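Local coordinates for protein alginase (Pseudoalteromonas, PDB 4Q8K) that probably cleaves alginate by beta-elimination, as a polysaccharide lyase of family 18 that binds calcium, at residues A[221-226]-A[320-325]. Residues are numbered along the deposited sequence; the frame is centred on the assembly and turned at random.
Sequences KTIISQ and GNYLQS. With SO4 (sulfate ion), chain C.
Thr222 OG1 and Asn321 CG stand anti to their own backbone N (chi1 179° in each), on one face of the sheet. The two side chains meet at about a right angle, and Thr222 OG1 donates to Asn321 OD1 at 2.6 Å from above the carbonyl plane. Asn321 ND2 is held by Ser355 OG. The backbones of 221-226 and 321-324 pair antiparallel: Ile223 N bonds Tyr322 O and Tyr322 N bonds Ile223 O, 3.0 Å each, and Gln324 N reaches Lys221 O at 2.8 Å, nearly straight at 169°. Strand 321-324 lies between strands 221-228 and 186-193 in one sheet of a beta-jelly roll, the fold of this lyase family. On the opposite face, Gln226 NE2 meets the edge of the Tyr322 ring at CD2 (3.7 Å), amide and ring nearly coplanar; Arg188 adds a cation-pi contact, and Asn185 N bonds the phenol oxygen. Gln324 CG lies against Lys221 CG at 4.1 Å, and the bend at chi2 (-64°) turns CD against Ile223 CD1 at 3.9 Å. An alanine here would probably leave a gap beside both, freeing the Ile223 tip to shift. Extended Lys221 hydrogen-bonds through NZ to O1 (2.6 Å) of a sulfate, probably from the crystallisation liquor, that Tyr239 OH also binds.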
# COMPACT_ATOMS: atom_id res chain seq x y z
N LYS A 221 -0.84 10.67 -2.87
CA LYS A 221 -1.63 9.44 -2.90
C LYS A 221 -0.70 8.23 -2.92
O LYS A 221 0.17 8.10 -3.79
CB LYS A 221 -2.51 9.42 -4.15
CG LYS A 221 -3.25 8.10 -4.39
CD LYS A 221 -4.19 8.25 -5.56
CE LYS A 221 -4.91 6.96 -5.88
NZ LYS A 221 -5.86 7.12 -7.04
N THR A 222 -0.89 7.32 -1.96
CA THR A 222 -0.03 6.15 -1.90
C THR A 222 -0.83 4.89 -1.61
O THR A 222 -1.93 4.95 -1.05
CB THR A 222 1.04 6.29 -0.81
OG1 THR A 222 1.84 5.10 -0.78
CG2 THR A 222 0.39 6.50 0.56
N ILE A 223 -0.27 3.75 -2.02
CA ILE A 223 -0.81 2.45 -1.62
C ILE A 223 0.11 1.89 -0.53
O ILE A 223 1.32 1.76 -0.73
CB ILE A 223 -0.89 1.47 -2.83
CG1 ILE A 223 -1.84 2.01 -3.90
CG2 ILE A 223 -1.35 0.07 -2.38
CD1 ILE A 223 -1.79 1.22 -5.19
N ILE A 224 -0.47 1.56 0.63
CA ILE A 224 0.34 1.17 1.79
C ILE A 224 0.27 -0.33 2.09
O ILE A 224 1.03 -0.84 2.91
CB ILE A 224 -0.02 1.96 3.08
CG1 ILE A 224 -1.45 1.67 3.55
CG2 ILE A 224 0.19 3.48 2.90
CD1 ILE A 224 -1.75 2.26 4.90
N SER A 225 -0.65 -1.02 1.42
CA SER A 225 -0.70 -2.47 1.50
C SER A 225 -1.52 -3.02 0.34
O SER A 225 -2.47 -2.39 -0.11
CB SER A 225 -1.24 -2.94 2.86
OG SER A 225 -2.64 -2.78 2.95
N GLN A 226 -1.14 -4.18 -0.18
CA GLN A 226 -1.88 -4.76 -1.28
C GLN A 226 -1.62 -6.24 -1.46
O GLN A 226 -0.53 -6.74 -1.16
CB GLN A 226 -1.58 -4.03 -2.59
CG GLN A 226 -0.14 -4.09 -3.01
CD GLN A 226 0.08 -3.42 -4.34
OE1 GLN A 226 -0.37 -3.91 -5.37
NE2 GLN A 226 0.77 -2.29 -4.32
N GLY A 320 4.00 -1.07 2.65
CA GLY A 320 4.99 -0.01 2.69
C GLY A 320 4.41 1.29 2.17
O GLY A 320 3.35 1.75 2.61
N ASN A 321 5.09 1.90 1.21
CA ASN A 321 4.62 3.18 0.71
C ASN A 321 4.93 3.21 -0.78
O ASN A 321 6.08 3.41 -1.18
CB ASN A 321 5.31 4.31 1.47
CG ASN A 321 4.91 5.70 0.98
OD1 ASN A 321 4.22 5.84 -0.03
ND2 ASN A 321 5.36 6.72 1.69
N TYR A 322 3.90 2.95 -1.58
CA TYR A 322 3.99 3.00 -3.03
C TYR A 322 3.32 4.28 -3.52
O TYR A 322 2.11 4.32 -3.71
CB TYR A 322 3.30 1.78 -3.61
CG TYR A 322 3.33 1.62 -5.11
CD1 TYR A 322 4.05 2.49 -5.92
CD2 TYR A 322 2.61 0.60 -5.72
CE1 TYR A 322 4.06 2.34 -7.29
CE2 TYR A 322 2.61 0.44 -7.10
CZ TYR A 322 3.34 1.32 -7.88
OH TYR A 322 3.35 1.16 -9.24
N LEU A 323 4.12 5.33 -3.71
CA LEU A 323 3.63 6.66 -4.07
C LEU A 323 3.21 6.74 -5.54
O LEU A 323 4.00 6.43 -6.44
CB LEU A 323 4.72 7.70 -3.77
CG LEU A 323 4.37 9.19 -3.81
CD1 LEU A 323 3.39 9.55 -2.70
CD2 LEU A 323 5.65 10.04 -3.72
N GLN A 324 1.96 7.14 -5.76
CA GLN A 324 1.33 7.11 -7.07
C GLN A 324 1.57 8.42 -7.81
O GLN A 324 1.34 9.49 -7.26
CB GLN A 324 -0.18 6.89 -6.91
CG GLN A 324 -0.55 5.62 -6.14
CD GLN A 324 -0.11 4.35 -6.87
OE1 GLN A 324 0.79 3.64 -6.42
NE2 GLN A 324 -0.75 4.07 -8.00
N SER A 325 2.03 8.33 -9.06
CA SER A 325 2.28 9.53 -9.85
C SER A 325 0.99 9.92 -10.57
O SER A 325 0.73 9.47 -11.68
CB SER A 325 3.41 9.31 -10.85
OG SER A 325 3.74 10.51 -11.53
S SO4 C . -6.54 3.86 -9.05
O1 SO4 C . -6.71 4.83 -7.98
O2 SO4 C . -6.16 4.52 -10.29
O3 SO4 C . -5.47 2.94 -8.62
O4 SO4 C . -7.78 3.10 -9.25
O HOH W 1 0.99 11.38 -4.94